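Local coordinates for lysyl oxidase (Pichia pastoris, PDB 1W7C), which probably oxidises primary amines, peptidyl lysine among them, to aldehydes as a copper- and topaquinone-dependent amine oxidase of the homodimeric copper amine oxidase family, at residues A[48-57]-A[129-138]; A[347-356]-A[463-472]. All coordinates share one frame; numbering follows the deposited sequence. Where two conformers were deposited one is given.

Interaction 1 of 2, residues A[48-57]-A[129-138]; sequences ADFFSNYVLW and FEVGHLDRIK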
loop_
_atom_site.group_PDB
_atom_site.type_symbol
_atom_site.label_atom_id
_atom_site.label_comp_id
_atom_site.label_asym_id
_atom_site.label_seq_id
_atom_site.Cartn_x
_atom_site.Cartn_y
_atom_site.Cartn_z
ATOM N N ALA A 48 -1.754 37.844 -31.324
ATOM C CA ALA A 48 -0.344 37.882 -31.029
ATOM C C ALA A 48 0.470 36.932 -31.908
ATOM O O ALA A 48 -0.027 35.912 -32.387
ATOM C CB ALA A 48 -0.109 37.560 -29.539
ATOM N N ASP A 49 1.731 37.289 -32.107
ATOM C CA ASP A 49 2.716 36.412 -32.726
ATOM C C ASP A 49 4.043 36.550 -31.968
ATOM O O ASP A 49 4.085 37.170 -30.913
ATOM C CB ASP A 49 2.823 36.683 -34.249
ATOM C CG ASP A 49 3.357 38.054 -34.594
ATOM O OD1 ASP A 49 4.072 38.692 -33.798
ATOM O OD2 ASP A 49 3.138 38.556 -35.708
ATOM N N PHE A 50 5.118 35.972 -32.501
ATOM C CA PHE A 50 6.402 35.954 -31.806
ATOM C C PHE A 50 7.050 37.340 -31.655
ATOM O O PHE A 50 8.076 37.478 -30.971
ATOM C CB PHE A 50 7.405 35.050 -32.544
ATOM C CG PHE A 50 7.046 33.574 -32.601
ATOM C CD1 PHE A 50 7.420 32.838 -33.719
ATOM C CD2 PHE A 50 6.423 32.901 -31.554
ATOM C CE1 PHE A 50 7.152 31.475 -33.815
ATOM C CE2 PHE A 50 6.146 31.533 -31.639
ATOM C CZ PHE A 50 6.542 30.816 -32.757
ATOM N N PHE A 51 6.472 38.356 -32.294
ATOM C CA PHE A 51 7.030 39.701 -32.256
ATOM C C PHE A 51 6.162 40.656 -31.439
ATOM O O PHE A 51 6.494 41.838 -31.280
ATOM C CB PHE A 51 7.238 40.201 -33.685
ATOM C CG PHE A 51 8.195 39.346 -34.464
ATOM C CD1 PHE A 51 7.715 38.325 -35.277
ATOM C CD2 PHE A 51 9.579 39.493 -34.317
ATOM C CE1 PHE A 51 8.577 37.510 -35.981
ATOM C CE2 PHE A 51 10.457 38.659 -34.997
ATOM C CZ PHE A 51 9.960 37.672 -35.839
ATOM N N SER A 52 5.048 40.125 -30.918
ATOM C CA SER A 52 4.181 40.854 -30.000
ATOM C C SER A 52 4.659 40.732 -28.567
ATOM O O SER A 52 5.527 39.916 -28.255
ATOM C CB SER A 52 2.755 40.285 -30.021
ATOM O OG SER A 52 2.229 40.086 -31.303
ATOM N N ASN A 53 4.047 41.518 -27.690
ATOM C CA ASN A 53 4.094 41.254 -26.250
ATOM C C ASN A 53 2.727 40.803 -25.823
ATOM O O ASN A 53 1.729 41.361 -26.276
ATOM C CB ASN A 53 4.434 42.503 -25.431
ATOM C CG ASN A 53 5.603 43.282 -25.983
ATOM O OD1 ASN A 53 6.612 42.716 -26.395
ATOM N ND2 ASN A 53 5.489 44.617 -25.950
ATOM N N TYR A 54 2.663 39.822 -24.936
ATOM C CA TYR A 54 1.377 39.369 -24.424
ATOM C C TYR A 54 1.522 38.725 -23.066
ATOM O O TYR A 54 2.575 38.239 -22.709
ATOM C CB TYR A 54 0.690 38.410 -25.382
ATOM C CG TYR A 54 1.511 37.212 -25.809
ATOM C CD1 TYR A 54 1.484 36.033 -25.098
ATOM C CD2 TYR A 54 2.293 37.266 -26.947
ATOM C CE1 TYR A 54 2.219 34.926 -25.506
ATOM C CE2 TYR A 54 3.064 36.172 -27.370
ATOM C CZ TYR A 54 3.009 35.007 -26.654
ATOM O OH TYR A 54 3.768 33.946 -27.095
ATOM N N VAL A 55 0.440 38.735 -22.302
ATOM C CA VAL A 55 0.470 38.186 -20.957
ATOM C C VAL A 55 0.066 36.698 -20.956
ATOM O O VAL A 55 -0.982 36.318 -21.506
ATOM C CB VAL A 55 -0.475 38.998 -20.021
ATOM C CG1 VAL A 55 -0.490 38.439 -18.591
ATOM C CG2 VAL A 55 -0.057 40.459 -19.994
ATOM N N LEU A 56 0.862 35.874 -20.291
ATOM C CA LEU A 56 0.498 34.459 -20.126
ATOM C C LEU A 56 -0.244 34.179 -18.826
ATOM O O LEU A 56 -1.349 33.652 -18.845
ATOM C CB LEU A 56 1.729 33.535 -20.190
ATOM C CG LEU A 56 2.360 33.249 -21.525
ATOM C CD1 LEU A 56 3.260 34.400 -21.918
ATOM C CD2 LEU A 56 3.146 31.931 -21.438
ATOM N N TRP A 57 0.423 34.510 -17.716
ATOM C CA TRP A 57 0.013 34.074 -16.383
ATOM C C TRP A 57 0.028 35.232 -15.388
ATOM O O TRP A 57 0.862 36.141 -15.493
ATOM C CB TRP A 57 0.951 32.972 -15.889
ATOM C CG TRP A 57 0.854 31.728 -16.694
ATOM C CD1 TRP A 57 -0.281 31.174 -17.233
ATOM C CD2 TRP A 57 1.939 30.900 -17.109
ATOM N NE1 TRP A 57 0.041 30.039 -17.934
ATOM C CE2 TRP A 57 1.394 29.842 -17.862
ATOM C CE3 TRP A 57 3.331 30.932 -16.901
ATOM C CZ2 TRP A 57 2.186 28.842 -18.442
ATOM C CZ3 TRP A 57 4.120 29.933 -17.474
ATOM C CH2 TRP A 57 3.543 28.902 -18.230
ATOM N N PHE A 129 13.606 32.933 -25.987
ATOM C CA PHE A 129 12.667 32.352 -26.929
ATOM C C PHE A 129 12.998 30.894 -27.276
ATOM O O PHE A 129 12.108 30.053 -27.311
ATOM C CB PHE A 129 12.643 33.184 -28.219
ATOM C CG PHE A 129 11.684 32.648 -29.249
ATOM C CD1 PHE A 129 10.332 32.967 -29.186
ATOM C CD2 PHE A 129 12.131 31.807 -30.272
ATOM C CE1 PHE A 129 9.462 32.476 -30.102
ATOM C CE2 PHE A 129 11.249 31.325 -31.202
ATOM C CZ PHE A 129 9.914 31.656 -31.117
ATOM N N GLU A 130 14.263 30.606 -27.592
ATOM C CA GLU A 130 14.633 29.260 -28.038
ATOM C C GLU A 130 14.239 28.164 -27.055
ATOM O O GLU A 130 13.927 27.072 -27.498
ATOM C CB GLU A 130 16.110 29.121 -28.371
ATOM C CG GLU A 130 16.565 29.893 -29.613
ATOM C CD GLU A 130 15.685 29.681 -30.846
ATOM O OE1 GLU A 130 15.370 30.668 -31.527
ATOM O OE2 GLU A 130 15.356 28.516 -31.170
ATOM N N VAL A 131 14.259 28.468 -25.756
ATOM C CA VAL A 131 13.934 27.503 -24.699
ATOM C C VAL A 131 12.613 27.897 -24.013
ATOM O O VAL A 131 12.337 27.542 -22.871
ATOM C CB VAL A 131 15.084 27.355 -23.668
ATOM C CG1 VAL A 131 16.306 26.739 -24.298
ATOM C CG2 VAL A 131 15.429 28.665 -22.989
ATOM N N GLY A 132 11.783 28.602 -24.750
ATOM C CA GLY A 132 10.585 29.194 -24.228
ATOM C C GLY A 132 9.488 28.177 -23.892
ATOM O O GLY A 132 9.587 26.975 -24.171
ATOM N N HIS A 133 8.439 28.669 -23.263
ATOM C CA HIS A 133 7.254 27.868 -22.990
ATOM C C HIS A 133 6.574 27.503 -24.301
ATOM O O HIS A 133 6.451 28.337 -25.227
ATOM C CB HIS A 133 6.295 28.657 -22.113
ATOM C CG HIS A 133 5.096 27.882 -21.685
ATOM N ND1 HIS A 133 5.183 26.728 -20.950
ATOM C CD2 HIS A 133 3.783 28.065 -21.943
ATOM C CE1 HIS A 133 3.967 26.253 -20.741
ATOM N NE2 HIS A 133 3.105 27.023 -21.370
ATOM N N LEU A 134 6.104 26.270 -24.382
ATOM C CA LEU A 134 5.282 25.830 -25.498
ATOM C C LEU A 134 3.879 26.379 -25.299
ATOM O O LEU A 134 2.982 25.700 -24.794
ATOM C CB LEU A 134 5.276 24.302 -25.581
ATOM C CG LEU A 134 4.496 23.692 -26.749
ATOM C CD1 LEU A 134 4.999 24.197 -28.108
ATOM C CD2 LEU A 134 4.559 22.158 -26.690
ATOM N N ASP A 135 3.737 27.644 -25.663
ATOM C CA ASP A 135 2.537 28.385 -25.400
ATOM C C ASP A 135 1.610 28.316 -26.608
ATOM O O ASP A 135 1.917 27.666 -27.607
ATOM C CB ASP A 135 2.813 29.827 -24.928
ATOM C CG ASP A 135 3.334 30.731 -25.989
ATOM O OD1 ASP A 135 3.452 31.942 -25.643
ATOM O OD2 ASP A 135 3.726 30.337 -27.122
ATOM N N ARG A 136 0.474 28.985 -26.521
ATOM C CA ARG A 136 -0.544 28.900 -27.576
ATOM C C ARG A 136 0.033 29.383 -28.906
ATOM O O ARG A 136 -0.276 28.834 -29.959
ATOM C CB ARG A 136 -1.777 29.711 -27.227
ATOM C CG ARG A 136 -2.604 29.063 -26.168
ATOM C CD ARG A 136 -3.910 29.740 -25.890
ATOM N NE ARG A 136 -4.622 28.990 -24.863
ATOM C CZ ARG A 136 -5.677 29.426 -24.206
ATOM N NH1 ARG A 136 -6.206 30.612 -24.480
ATOM N NH2 ARG A 136 -6.232 28.646 -23.285
ATOM N N ILE A 137 0.865 30.408 -28.839
ATOM C CA ILE A 137 1.454 31.026 -30.040
ATOM C C ILE A 137 2.462 30.082 -30.711
ATOM O O ILE A 137 2.402 29.853 -31.926
ATOM C CB ILE A 137 2.080 32.401 -29.669
ATOM C CG1 ILE A 137 1.024 33.361 -29.075
ATOM C CG2 ILE A 137 2.761 33.019 -30.889
ATOM C CD1 ILE A 137 -0.247 33.432 -29.842
ATOM N N LYS A 138 3.353 29.495 -29.919
ATOM C CA LYS A 138 4.326 28.554 -30.464
ATOM C C LYS A 138 3.660 27.268 -30.954
ATOM O O LYS A 138 4.066 26.735 -31.987
ATOM C CB LYS A 138 5.431 28.235 -29.458
ATOM C CG LYS A 138 6.554 27.399 -30.034
ATOM C CD LYS A 138 7.839 27.564 -29.252
ATOM C CE LYS A 138 8.627 28.793 -29.690
ATOM N NZ LYS A 138 9.756 29.159 -28.759
#
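Phe50 and Phe129 form a T-shaped stack where the turn Asp49-Ser52, leading into strand 53-61 of the small antiparallel N2 sheet, meets the approach to helix 136-150. Phe129 turns its edge to Phe50, planes 76° apart, with its CZ over the centre of the Phe50 face and its CE1 3.4 Å from Phe50 CD2. Ile137 CG2 packs obliquely on the same CD2, and Lys138 CA lies at the ring edge. Replacing Phe50 by alanine removes the ring that Phe129 and Ile137 CG2 pack on, and would probably open a gap between the turn and the helix. Farther along the strand, Trp57 directs CZ2 and CH2 onto the face of His133, a second edge-to-face pair with centroids 4.8 Å apart, while its NE1 bonds Glu388. Leu56 CD2 reaches His133 CD2 obliquely. Between the two stacks, Tyr54 (chi1 54°, CG wedged between backbone N and carbonyl carbon) meets the N-cap Asp135 from the opposite direction, OD1 at the ring edge in its plane, ring and carboxylate 31° apart; Ile137 CG1 lies beside Tyr54 CZ. The carboxylate is divided: OD2 accepts Lys138 N in the capping bond, and Asp135 OD1 takes the very short 2.5 Å hydrogen bond from Tyr54 OH.

Interaction 2 of 2, residues A[347-356]-A[463-472]; sequences DDPFNQHTFY and QAGYWNPETS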
loop_
_atom_site.group_PDB
_atom_site.type_symbol
_atom_site.label_atom_id
_atom_site.label_comp_id
_atom_site.label_asym_id
_atom_site.label_seq_id
_atom_site.Cartn_x
_atom_site.Cartn_y
_atom_site.Cartn_z
ATOM N N ASP A 347 12.539 2.448 -29.124
ATOM C CA ASP A 347 13.318 2.341 -30.330
ATOM C C ASP A 347 13.047 3.466 -31.303
ATOM O O ASP A 347 13.829 3.638 -32.244
ATOM C CB ASP A 347 13.066 0.998 -31.048
ATOM C CG ASP A 347 11.584 0.766 -31.410
ATOM O OD1 ASP A 347 10.682 1.160 -30.617
ATOM O OD2 ASP A 347 11.245 0.135 -32.436
ATOM N N ASP A 348 11.957 4.214 -31.110
ATOM C CA ASP A 348 11.495 5.184 -32.107
ATOM C C ASP A 348 11.745 6.612 -31.669
ATOM O O ASP A 348 11.913 6.879 -30.479
ATOM C CB ASP A 348 10.044 4.874 -32.549
ATOM C CG ASP A 348 8.983 5.455 -31.676
ATOM O OD1 ASP A 348 7.960 4.728 -31.497
ATOM O OD2 ASP A 348 9.015 6.622 -31.239
ATOM N N PRO A 349 11.875 7.528 -32.628
ATOM C CA PRO A 349 12.294 8.891 -32.297
ATOM C C PRO A 349 11.181 9.792 -31.752
ATOM O O PRO A 349 11.437 10.978 -31.484
ATOM C CB PRO A 349 12.804 9.427 -33.621
ATOM C CG PRO A 349 11.986 8.703 -34.636
ATOM C CD PRO A 349 11.792 7.322 -34.087
ATOM N N PHE A 350 9.963 9.288 -31.621
ATOM C CA PHE A 350 8.937 10.042 -30.906
ATOM C C PHE A 350 8.960 9.692 -29.432
ATOM O O PHE A 350 9.185 10.570 -28.574
ATOM C CB PHE A 350 7.558 9.846 -31.491
ATOM C CG PHE A 350 6.544 10.814 -30.936
ATOM C CD1 PHE A 350 6.378 12.084 -31.497
ATOM C CD2 PHE A 350 5.771 10.485 -29.845
ATOM C CE1 PHE A 350 5.449 12.972 -30.987
ATOM C CE2 PHE A 350 4.867 11.396 -29.334
ATOM C CZ PHE A 350 4.706 12.630 -29.915
ATOM N N ASN A 351 8.731 8.428 -29.119
ATOM C CA ASN A 351 8.667 8.032 -27.713
ATOM C C ASN A 351 10.024 8.187 -27.032
ATOM O O ASN A 351 10.088 8.596 -25.883
ATOM C CB ASN A 351 8.078 6.636 -27.550
ATOM C CG ASN A 351 6.563 6.602 -27.762
ATOM O OD1 ASN A 351 5.929 7.602 -28.087
ATOM N ND2 ASN A 351 5.979 5.446 -27.544
ATOM N N GLN A 352 11.126 7.939 -27.740
ATOM C CA GLN A 352 12.437 8.063 -27.103
ATOM C C GLN A 352 12.755 9.535 -26.737
ATOM O O GLN A 352 13.558 9.771 -25.846
ATOM C CB GLN A 352 13.537 7.421 -27.949
ATOM C CG GLN A 352 14.956 7.588 -27.417
ATOM C CD GLN A 352 15.150 7.094 -25.972
ATOM O OE1 GLN A 352 14.548 6.112 -25.533
ATOM N NE2 GLN A 352 16.001 7.797 -25.237
ATOM N N HIS A 353 12.095 10.495 -27.404
ATOM C CA HIS A 353 12.236 11.917 -27.141
ATOM C C HIS A 353 11.097 12.494 -26.310
ATOM O O HIS A 353 10.947 13.701 -26.234
ATOM C CB HIS A 353 12.393 12.676 -28.461
ATOM C CG HIS A 353 13.693 12.386 -29.150
ATOM N ND1 HIS A 353 13.767 11.741 -30.368
ATOM C CD2 HIS A 353 14.974 12.595 -28.750
ATOM C CE1 HIS A 353 15.042 11.599 -30.702
ATOM N NE2 HIS A 353 15.794 12.121 -29.746
ATOM N N THR A 354 10.324 11.636 -25.650
ATOM C CA THR A 354 9.248 12.111 -24.802
ATOM C C THR A 354 9.687 12.099 -23.351
ATOM O O THR A 354 9.963 11.039 -22.779
ATOM C CB THR A 354 8.015 11.210 -24.995
ATOM O OG1 THR A 354 7.527 11.326 -26.343
ATOM C CG2 THR A 354 6.877 11.673 -24.099
ATOM N N PHE A 355 9.716 13.288 -22.746
ATOM C CA PHE A 355 10.030 13.463 -21.325
ATOM C C PHE A 355 9.175 14.617 -20.854
ATOM O O PHE A 355 9.630 15.755 -20.737
ATOM C CB PHE A 355 11.531 13.771 -21.199
ATOM C CG PHE A 355 12.120 13.622 -19.799
ATOM C CD1 PHE A 355 13.477 13.351 -19.641
ATOM C CD2 PHE A 355 11.354 13.833 -18.651
ATOM C CE1 PHE A 355 14.058 13.247 -18.388
ATOM C CE2 PHE A 355 11.947 13.722 -17.403
ATOM C CZ PHE A 355 13.266 13.452 -17.274
ATOM N N TYR A 356 7.899 14.332 -20.639
ATOM C CA TYR A 356 6.952 15.365 -20.248
ATOM C C TYR A 356 7.242 15.935 -18.872
ATOM O O TYR A 356 7.520 15.182 -17.922
ATOM C CB TYR A 356 5.489 14.857 -20.242
ATOM C CG TYR A 356 4.966 14.405 -21.580
ATOM C CD1 TYR A 356 4.462 13.124 -21.753
ATOM C CD2 TYR A 356 5.015 15.243 -22.677
ATOM C CE1 TYR A 356 4.024 12.685 -22.977
ATOM C CE2 TYR A 356 4.537 14.825 -23.913
ATOM C CZ TYR A 356 4.074 13.543 -24.070
ATOM O OH TYR A 356 3.691 13.136 -25.331
ATOM N N GLN A 463 0.495 6.175 -23.710
ATOM C CA GLN A 463 1.176 6.584 -24.915
ATOM C C GLN A 463 1.939 5.373 -25.417
ATOM O O GLN A 463 3.048 5.108 -25.014
ATOM C CB GLN A 463 2.071 7.785 -24.672
ATOM C CG GLN A 463 2.770 8.247 -25.930
ATOM C CD GLN A 463 3.579 9.512 -25.766
ATOM O OE1 GLN A 463 3.123 10.454 -25.169
ATOM N NE2 GLN A 463 4.774 9.527 -26.319
ATOM N N ALA A 464 1.270 4.609 -26.256
ATOM C CA ALA A 464 1.855 3.439 -26.864
ATOM C C ALA A 464 2.752 3.849 -28.027
ATOM O O ALA A 464 2.965 5.051 -28.310
ATOM C CB ALA A 464 0.756 2.562 -27.347
ATOM N N GLY A 465 3.399 2.863 -28.641
ATOM C CA GLY A 465 4.187 3.104 -29.820
ATOM C C GLY A 465 3.919 2.107 -30.919
ATOM O O GLY A 465 3.363 1.050 -30.684
ATOM N N TYR A 466 4.345 2.421 -32.138
ATOM C CA TYR A 466 4.223 1.453 -33.222
ATOM C C TYR A 466 5.177 0.264 -32.952
ATOM O O TYR A 466 6.312 0.456 -32.534
ATOM C CB TYR A 466 4.497 2.119 -34.588
ATOM C CG TYR A 466 4.286 1.148 -35.726
ATOM C CD1 TYR A 466 3.063 1.026 -36.337
ATOM C CD2 TYR A 466 5.308 0.314 -36.140
ATOM C CE1 TYR A 466 2.848 0.078 -37.338
ATOM C CE2 TYR A 466 5.106 -0.637 -37.129
ATOM C CZ TYR A 466 3.868 -0.749 -37.717
ATOM O OH TYR A 466 3.661 -1.702 -38.681
ATOM N N TRP A 467 4.663 -0.946 -33.126
ATOM C CA TRP A 467 5.438 -2.165 -32.940
ATOM C C TRP A 467 6.172 -2.549 -34.215
ATOM O O TRP A 467 5.536 -2.991 -35.187
ATOM C CB TRP A 467 4.542 -3.331 -32.493
ATOM C CG TRP A 467 5.296 -4.636 -32.392
ATOM C CD1 TRP A 467 5.362 -5.604 -33.329
ATOM C CD2 TRP A 467 6.086 -5.102 -31.284
ATOM N NE1 TRP A 467 6.145 -6.640 -32.887
ATOM C CE2 TRP A 467 6.610 -6.354 -31.640
ATOM C CE3 TRP A 467 6.423 -4.573 -30.028
ATOM C CZ2 TRP A 467 7.434 -7.114 -30.786
ATOM C CZ3 TRP A 467 7.225 -5.328 -29.183
ATOM C CH2 TRP A 467 7.736 -6.585 -29.578
ATOM N N ASN A 468 7.478 -2.366 -34.212
ATOM C CA ASN A 468 8.334 -2.845 -35.282
ATOM C C ASN A 468 9.044 -4.089 -34.772
ATOM O O ASN A 468 9.852 -3.992 -33.862
ATOM C CB ASN A 468 9.345 -1.764 -35.657
ATOM C CG ASN A 468 10.216 -2.165 -36.837
ATOM O OD1 ASN A 468 10.601 -3.334 -36.998
ATOM N ND2 ASN A 468 10.536 -1.195 -37.670
ATOM N N PRO A 469 8.758 -5.266 -35.319
ATOM C CA PRO A 469 9.341 -6.498 -34.770
ATOM C C PRO A 469 10.875 -6.478 -34.724
ATOM O O PRO A 469 11.456 -7.157 -33.895
ATOM C CB PRO A 469 8.867 -7.586 -35.745
ATOM C CG PRO A 469 7.677 -7.018 -36.445
ATOM C CD PRO A 469 7.846 -5.534 -36.447
ATOM N N GLU A 470 11.521 -5.749 -35.633
ATOM C CA GLU A 470 12.976 -5.732 -35.691
ATOM C C GLU A 470 13.643 -4.979 -34.538
ATOM O O GLU A 470 14.793 -5.283 -34.192
ATOM C CB GLU A 470 13.450 -5.100 -37.014
ATOM C CG GLU A 470 13.310 -6.015 -38.212
ATOM C CD GLU A 470 13.962 -5.462 -39.483
ATOM O OE1 GLU A 470 13.935 -6.178 -40.500
ATOM O OE2 GLU A 470 14.486 -4.322 -39.478
ATOM N N THR A 471 12.956 -3.976 -33.983
ATOM C CA THR A 471 13.621 -3.078 -33.034
ATOM C C THR A 471 12.854 -2.774 -31.748
ATOM O O THR A 471 13.449 -2.233 -30.805
ATOM C CB THR A 471 13.986 -1.730 -33.718
ATOM O OG1 THR A 471 12.805 -1.120 -34.290
ATOM C CG2 THR A 471 14.969 -1.950 -34.864
ATOM N N SER A 472 11.563 -3.096 -31.685
ATOM C CA SER A 472 10.731 -2.613 -30.594
ATOM C C SER A 472 10.781 -3.444 -29.313
ATOM O O SER A 472 10.368 -2.945 -28.262
ATOM C CB SER A 472 9.275 -2.492 -31.041
ATOM O OG SER A 472 9.077 -1.529 -32.054
HETATM O O HOH W 1 8.069 0.713 -30.224
HETATM O O HOH W 2 5.312 5.339 -32.148
HETATM O O HOH W 3 7.685 2.676 -33.299
HETATM O O HOH W 4 4.251 7.184 -30.391
#
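Asp347 OD2 is gripped by two hydroxyls of 463-472: Thr471 OG1 donates to its anti lone pair at 2.7 Å, and Ser472 OG donates from the syn side at 2.8 Å, well out of the carboxylate plane. With CG set between backbone N and carbonyl carbon (chi1 58°), the carboxylate is brought in beside Ser472. Ser472 OG in turn accepts Asn468 N, which ties the acid's donor to the turn that carries it; Thr471 OG1 also bonds Asn232. The other oxygen, OD1, reaches Tyr466 O through a water that donates to both. Asp348 works similarly: OD1 accepts hydrogen bonds from two waters, one of which also donates to Tyr466 O while the other accepts from Tyr466 N, and OD2 accepts Phe350 N and Asn351 N in an Asx turn and Asx motif.

Both segments belong to the enzyme domain of the copper amine oxidase fold, and here the loop leading into strand 355-357 lies along the short edge strand 465-466. The far end of the loop, at Asn351, Thr354 and Tyr356, is held by the extended side chain of Gln463, which lies about 6 Å from that of His488, a copper ligand. Gln463 NE2 donates to Asn351 OD1 at 2.9 Å, the donor standing above that carbonyl plane, and more loosely to Thr354 OG1, both acceptors lying close to the Gln463 amide plane. Gln463 OE1 accepts Tyr356 OH at 2.7 Å, with the ring and amide planes steeply inclined, 73° apart. The side chain of Tyr356 is about 4 Å from that of Asp358, the predicted proton acceptor. Asn351 is used on both sides too: ND2 donates to Ala464 O and bonds Ser486, and a water links OD1 to Ala464 O.

Overall arrangement
After helix 26-39 the chain enters strand 53-61, runs through the small N2 sheet and returns at 129-138, so interaction 1 closes a loop of 71 residues and joins that sheet to the start of helix 136-150. Interaction 2 opens only afterwards, at 347-356, so the two stand in series. It spans 106 residues, about half of them strand, and ties the approach to strand 355-357 to edge strand 465-466 within the enzyme domain. The centres of interactions 1 and 2 lie about 29 Å apart, their nearest atoms about 8 Å. Strand 170-180 borders both, touching Leu134 and Lys138 in one and Phe350 and Tyr356 in the other. Trp521 and Tyr527 of the second subunit reach interaction 2 alone.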